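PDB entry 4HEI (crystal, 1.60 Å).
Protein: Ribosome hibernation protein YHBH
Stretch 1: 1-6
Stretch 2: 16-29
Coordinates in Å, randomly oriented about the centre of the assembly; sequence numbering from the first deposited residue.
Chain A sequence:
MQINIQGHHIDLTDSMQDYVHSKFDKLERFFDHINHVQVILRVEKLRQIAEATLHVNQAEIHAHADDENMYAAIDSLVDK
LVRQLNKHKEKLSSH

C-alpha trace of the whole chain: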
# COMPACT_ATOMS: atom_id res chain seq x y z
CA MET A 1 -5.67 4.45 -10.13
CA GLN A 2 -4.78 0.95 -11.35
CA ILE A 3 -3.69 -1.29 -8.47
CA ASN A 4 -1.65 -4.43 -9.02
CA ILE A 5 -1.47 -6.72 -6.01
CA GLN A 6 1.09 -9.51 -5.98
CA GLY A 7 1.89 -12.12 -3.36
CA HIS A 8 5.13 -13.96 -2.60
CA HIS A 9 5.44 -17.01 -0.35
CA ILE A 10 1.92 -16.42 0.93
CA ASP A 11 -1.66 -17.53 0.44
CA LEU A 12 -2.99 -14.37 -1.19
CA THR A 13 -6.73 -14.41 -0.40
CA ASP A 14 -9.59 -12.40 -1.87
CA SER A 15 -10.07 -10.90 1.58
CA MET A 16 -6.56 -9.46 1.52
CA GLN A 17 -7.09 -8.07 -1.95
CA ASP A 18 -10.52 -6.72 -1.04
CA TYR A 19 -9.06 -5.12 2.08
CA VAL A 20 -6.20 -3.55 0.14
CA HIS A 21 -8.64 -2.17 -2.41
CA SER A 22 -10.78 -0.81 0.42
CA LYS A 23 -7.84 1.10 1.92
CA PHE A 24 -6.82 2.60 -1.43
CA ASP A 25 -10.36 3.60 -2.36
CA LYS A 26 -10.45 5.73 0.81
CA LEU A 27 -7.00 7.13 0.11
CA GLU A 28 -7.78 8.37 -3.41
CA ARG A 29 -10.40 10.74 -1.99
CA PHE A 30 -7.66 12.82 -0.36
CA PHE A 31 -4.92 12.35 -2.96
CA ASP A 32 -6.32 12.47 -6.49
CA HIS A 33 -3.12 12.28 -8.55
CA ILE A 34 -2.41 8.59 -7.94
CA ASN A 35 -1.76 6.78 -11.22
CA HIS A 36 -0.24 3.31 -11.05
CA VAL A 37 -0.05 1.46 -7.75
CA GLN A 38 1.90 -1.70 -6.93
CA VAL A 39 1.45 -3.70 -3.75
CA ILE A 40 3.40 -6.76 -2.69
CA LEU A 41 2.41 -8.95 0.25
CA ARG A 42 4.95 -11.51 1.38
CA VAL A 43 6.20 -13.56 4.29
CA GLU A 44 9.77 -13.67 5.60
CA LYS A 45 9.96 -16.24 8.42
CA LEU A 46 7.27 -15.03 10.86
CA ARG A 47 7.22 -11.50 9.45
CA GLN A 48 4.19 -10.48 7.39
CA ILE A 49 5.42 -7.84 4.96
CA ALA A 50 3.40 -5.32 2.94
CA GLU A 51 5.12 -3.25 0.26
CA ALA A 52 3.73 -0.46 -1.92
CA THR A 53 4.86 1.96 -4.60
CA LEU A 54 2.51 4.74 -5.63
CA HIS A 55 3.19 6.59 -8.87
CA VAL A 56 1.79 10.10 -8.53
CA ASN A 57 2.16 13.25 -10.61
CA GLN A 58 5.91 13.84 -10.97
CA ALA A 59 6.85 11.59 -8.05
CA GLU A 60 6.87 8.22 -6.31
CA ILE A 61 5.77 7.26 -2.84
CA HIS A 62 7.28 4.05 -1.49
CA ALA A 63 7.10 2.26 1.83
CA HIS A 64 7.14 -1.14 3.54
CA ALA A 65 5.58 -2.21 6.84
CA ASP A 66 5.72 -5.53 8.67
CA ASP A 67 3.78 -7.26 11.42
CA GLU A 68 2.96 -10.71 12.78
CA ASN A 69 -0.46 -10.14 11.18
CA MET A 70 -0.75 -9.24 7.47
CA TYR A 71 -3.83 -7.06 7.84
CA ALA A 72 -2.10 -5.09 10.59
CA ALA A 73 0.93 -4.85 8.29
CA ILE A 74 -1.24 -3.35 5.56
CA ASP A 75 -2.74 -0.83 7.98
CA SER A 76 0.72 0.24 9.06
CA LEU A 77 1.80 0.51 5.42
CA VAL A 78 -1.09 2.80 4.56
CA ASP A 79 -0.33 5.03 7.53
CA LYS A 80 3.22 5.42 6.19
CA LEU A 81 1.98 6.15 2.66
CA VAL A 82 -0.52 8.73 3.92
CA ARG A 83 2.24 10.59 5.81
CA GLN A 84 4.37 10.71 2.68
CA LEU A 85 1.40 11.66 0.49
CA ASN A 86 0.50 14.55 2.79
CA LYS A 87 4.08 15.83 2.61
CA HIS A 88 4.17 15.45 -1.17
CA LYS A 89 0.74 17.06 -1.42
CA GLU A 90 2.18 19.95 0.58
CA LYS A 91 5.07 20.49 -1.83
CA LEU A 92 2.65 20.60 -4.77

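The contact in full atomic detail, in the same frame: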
# COMPACT_ATOMS: atom_id res chain seq x y z
N MET A 1 -6.47 5.35 -11.01
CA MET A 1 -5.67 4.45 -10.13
C MET A 1 -5.85 2.98 -10.52
O MET A 1 -6.95 2.43 -10.41
CB MET A 1 -6.07 4.65 -8.66
CG MET A 1 -5.43 3.66 -7.69
SD MET A 1 -5.75 4.03 -5.95
CE MET A 1 -7.48 3.52 -5.80
N GLN A 2 -4.77 2.36 -10.97
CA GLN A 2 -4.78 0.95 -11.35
C GLN A 2 -3.86 0.24 -10.36
O GLN A 2 -2.64 0.42 -10.41
CB GLN A 2 -4.26 0.77 -12.77
CG GLN A 2 -5.11 1.43 -13.83
CD GLN A 2 -4.63 1.13 -15.23
OE1 GLN A 2 -4.58 -0.03 -15.65
NE2 GLN A 2 -4.28 2.17 -15.98
N ILE A 3 -4.45 -0.56 -9.48
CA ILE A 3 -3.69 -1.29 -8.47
C ILE A 3 -3.35 -2.71 -8.86
O ILE A 3 -4.21 -3.48 -9.28
CB ILE A 3 -4.47 -1.38 -7.14
CG1 ILE A 3 -4.92 0.01 -6.69
CG2 ILE A 3 -3.58 -2.01 -6.07
CD1 ILE A 3 -5.87 -0.02 -5.50
N ASN A 4 -2.08 -3.07 -8.73
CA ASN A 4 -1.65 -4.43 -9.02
C ASN A 4 -1.17 -5.02 -7.71
O ASN A 4 -0.23 -4.53 -7.10
CB ASN A 4 -0.51 -4.46 -10.05
CG ASN A 4 -0.06 -5.87 -10.37
OD1 ASN A 4 0.52 -6.56 -9.53
ND2 ASN A 4 -0.35 -6.33 -11.58
N ILE A 5 -1.85 -6.08 -7.26
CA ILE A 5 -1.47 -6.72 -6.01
C ILE A 5 -0.84 -8.06 -6.30
O ILE A 5 -1.43 -8.91 -6.98
CB ILE A 5 -2.70 -6.95 -5.11
CG1 ILE A 5 -3.41 -5.62 -4.87
CG2 ILE A 5 -2.28 -7.59 -3.80
CD1 ILE A 5 -4.72 -5.75 -4.10
N GLN A 6 0.37 -8.26 -5.79
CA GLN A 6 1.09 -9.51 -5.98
C GLN A 6 1.47 -10.11 -4.63
O GLN A 6 1.71 -9.40 -3.66
CB GLN A 6 2.36 -9.29 -6.80
CG GLN A 6 2.12 -8.85 -8.23
CD GLN A 6 1.34 -9.88 -9.02
OE1 GLN A 6 1.67 -11.07 -8.99
NE2 GLN A 6 0.31 -9.44 -9.73
N MET A 16 -7.70 -10.36 1.49
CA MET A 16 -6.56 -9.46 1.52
C MET A 16 -6.69 -8.46 0.39
O MET A 16 -6.55 -7.25 0.60
CB MET A 16 -5.25 -10.24 1.35
CG MET A 16 -4.63 -10.72 2.65
SD MET A 16 -3.18 -11.75 2.34
CE MET A 16 -3.86 -13.36 2.67
N GLN A 17 -6.95 -8.95 -0.81
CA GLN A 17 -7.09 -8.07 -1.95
C GLN A 17 -8.24 -7.10 -1.76
O GLN A 17 -8.09 -5.90 -2.04
CB GLN A 17 -7.26 -8.89 -3.24
CG GLN A 17 -5.98 -9.63 -3.61
CD GLN A 17 -6.04 -10.28 -4.98
OE1 GLN A 17 -6.58 -11.37 -5.14
NE2 GLN A 17 -5.48 -9.60 -5.97
N ASP A 18 -9.37 -7.59 -1.28
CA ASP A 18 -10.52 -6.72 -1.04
C ASP A 18 -10.16 -5.64 -0.02
O ASP A 18 -10.48 -4.46 -0.21
CB ASP A 18 -11.72 -7.52 -0.51
CG ASP A 18 -12.32 -8.45 -1.56
OD1 ASP A 18 -12.13 -8.19 -2.76
OD2 ASP A 18 -13.00 -9.42 -1.18
N TYR A 19 -9.47 -6.05 1.04
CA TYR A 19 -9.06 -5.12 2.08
C TYR A 19 -8.13 -4.06 1.51
O TYR A 19 -8.30 -2.87 1.77
CB TYR A 19 -8.36 -5.87 3.21
CG TYR A 19 -8.05 -5.00 4.41
CD1 TYR A 19 -9.08 -4.51 5.22
CD2 TYR A 19 -6.74 -4.66 4.73
CE1 TYR A 19 -8.80 -3.70 6.31
CE2 TYR A 19 -6.46 -3.85 5.81
CZ TYR A 19 -7.49 -3.37 6.60
OH TYR A 19 -7.22 -2.57 7.67
N VAL A 20 -7.14 -4.49 0.74
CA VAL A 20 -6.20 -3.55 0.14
C VAL A 20 -6.96 -2.55 -0.72
O VAL A 20 -6.74 -1.34 -0.62
CB VAL A 20 -5.16 -4.27 -0.74
CG1 VAL A 20 -4.32 -3.24 -1.50
CG2 VAL A 20 -4.25 -5.14 0.15
N HIS A 21 -7.86 -3.05 -1.56
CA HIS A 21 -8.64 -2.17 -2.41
C HIS A 21 -9.45 -1.18 -1.57
O HIS A 21 -9.53 0.01 -1.90
CB HIS A 21 -9.57 -2.99 -3.31
CG HIS A 21 -8.94 -3.36 -4.61
ND1 HIS A 21 -8.71 -2.44 -5.61
CD2 HIS A 21 -8.46 -4.54 -5.08
CE1 HIS A 21 -8.11 -3.03 -6.63
NE2 HIS A 21 -7.95 -4.31 -6.33
N SER A 22 -10.01 -1.66 -0.47
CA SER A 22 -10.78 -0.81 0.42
C SER A 22 -9.94 0.37 0.91
O SER A 22 -10.37 1.53 0.84
CB SER A 22 -11.29 -1.64 1.61
OG SER A 22 -12.05 -0.83 2.49
N LYS A 23 -8.74 0.07 1.41
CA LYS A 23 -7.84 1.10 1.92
C LYS A 23 -7.47 2.14 0.86
O LYS A 23 -7.43 3.34 1.15
CB LYS A 23 -6.56 0.46 2.46
CG LYS A 23 -6.79 -0.63 3.51
CD LYS A 23 -7.34 -0.06 4.81
CE LYS A 23 -6.31 0.80 5.51
NZ LYS A 23 -6.76 1.19 6.88
N PHE A 24 -7.19 1.69 -0.36
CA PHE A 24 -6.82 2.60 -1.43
C PHE A 24 -7.99 3.41 -1.99
O PHE A 24 -7.81 4.54 -2.44
CB PHE A 24 -6.08 1.84 -2.53
CG PHE A 24 -4.62 1.63 -2.22
CD1 PHE A 24 -3.70 2.64 -2.48
CD2 PHE A 24 -4.19 0.46 -1.61
CE1 PHE A 24 -2.36 2.48 -2.13
CE2 PHE A 24 -2.85 0.29 -1.26
CZ PHE A 24 -1.94 1.31 -1.51
N ASP A 25 -9.19 2.85 -1.91
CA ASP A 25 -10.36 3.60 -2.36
C ASP A 25 -10.58 4.79 -1.42
O ASP A 25 -11.02 5.86 -1.86
CB ASP A 25 -11.61 2.72 -2.40
CG ASP A 25 -11.68 1.87 -3.65
OD1 ASP A 25 -10.94 2.16 -4.60
OD2 ASP A 25 -12.48 0.91 -3.68
N LYS A 26 -10.28 4.63 -0.14
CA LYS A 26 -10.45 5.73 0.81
C LYS A 26 -9.38 6.78 0.55
O LYS A 26 -9.65 7.98 0.52
CB LYS A 26 -10.34 5.23 2.25
CG LYS A 26 -11.45 4.29 2.69
CD LYS A 26 -11.33 3.97 4.17
CE LYS A 26 -12.47 3.11 4.65
NZ LYS A 26 -13.79 3.77 4.42
N LEU A 27 -8.16 6.29 0.36
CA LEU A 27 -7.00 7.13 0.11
C LEU A 27 -7.13 8.06 -1.10
O LEU A 27 -6.76 9.24 -1.02
CB LEU A 27 -5.78 6.22 -0.09
CG LEU A 27 -4.42 6.90 -0.17
CD1 LEU A 27 -4.09 7.51 1.19
CD2 LEU A 27 -3.36 5.88 -0.56
N GLU A 28 -7.66 7.56 -2.21
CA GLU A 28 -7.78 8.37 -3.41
C GLU A 28 -8.70 9.58 -3.26
O GLU A 28 -8.68 10.49 -4.09
CB GLU A 28 -8.24 7.52 -4.60
CG GLU A 28 -9.70 7.13 -4.59
CD GLU A 28 -10.18 6.59 -5.94
OE1 GLU A 28 -11.38 6.25 -6.06
OE2 GLU A 28 -9.36 6.52 -6.89
N ARG A 29 -9.50 9.60 -2.20
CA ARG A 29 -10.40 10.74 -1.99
C ARG A 29 -9.63 11.96 -1.49
O ARG A 29 -10.08 13.09 -1.67
CB ARG A 29 -11.50 10.37 -0.99
CG ARG A 29 -12.45 9.29 -1.46
CD ARG A 29 -13.15 9.69 -2.75
NE ARG A 29 -14.13 8.69 -3.14
CZ ARG A 29 -15.38 8.97 -3.46
NH1 ARG A 29 -15.78 10.24 -3.43
NH2 ARG A 29 -16.23 8.00 -3.77

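Ile 3 and Ile 5 of a β-strand, with Met 1 just before residue 2, lay an apolar row against the side of an α-helix, and the contact is held by side-chain packing with no hydrogen bond crossing it. Strand 2-6 and the helical part of the second stretch run roughly antiparallel, with 147° between their N-to-C directions and a closest approach of 10.0 Å between axes, a spacing that leaves room for a layer of side chains. The register follows from the opposed directions: the CA atoms of Ile 5 and Gln 17 lie 7.1 Å apart, those of Ile 3 and His 21 7.9 Å, and those of Met 1 and Glu 28 8.1 Å. The step from Ile 5 to Ile 3 matches four residues, about one helical turn, and that from Ile 3 to Met 1 matches seven. The contact buries 450 Å² in all.

Side chains alternate along the first stretch. Met 1, Ile 3 and Ile 5 point their CA-to-CB bonds toward the helix; Gln 2, Asn 4 and Gln 6 point theirs away and make no contact with it. On that outer face Gln 6 NE2 donates a hydrogen bond to Asn 4 OD1 (2.9 Å), joining two polar side chains on the same side of the strand.

Ile 5, the most extensively covered residue, has its CD1 3.6 Å from Val 20 CG1, a close methyl-to-methyl contact. Gln 17 starts out sideways, but its end comes nearer, bringing NE2 to 3.9 Å from Ile 5 CB; with carbon as the partner, this is van der Waals packing. Ile 3 extends CD1 to 3.5 Å from Phe 24 CB and 3.7 Å from His 21 ND1. The imidazole also receives Ile 5, whose CD1 lies 4.1 Å from His 21 CD2, so one ring touches both isoleucines, each approaching obliquely.

Met 1 reaches the C-terminal part of the second stretch through an extended side chain, with chi1 and chi2 both t before chi3 turns to p. Met 1 CE lies 3.9 Å from Phe 24 CB and 3.5 Å from Phe 24 O, the carbonyl that accepts the backbone hydrogen bond from Glu 28 N (3.0 Å). The same methyl, CE of Met 1, is 3.7 Å from Glu 28 OE2 and 3.9 Å from Asp 25 OD1, so carboxylates border this apolar group without bonding to it. Met 1 SD sits 5.4 Å from the centroid of the Phe 24 ring, an oblique sulfur-aromatic approach.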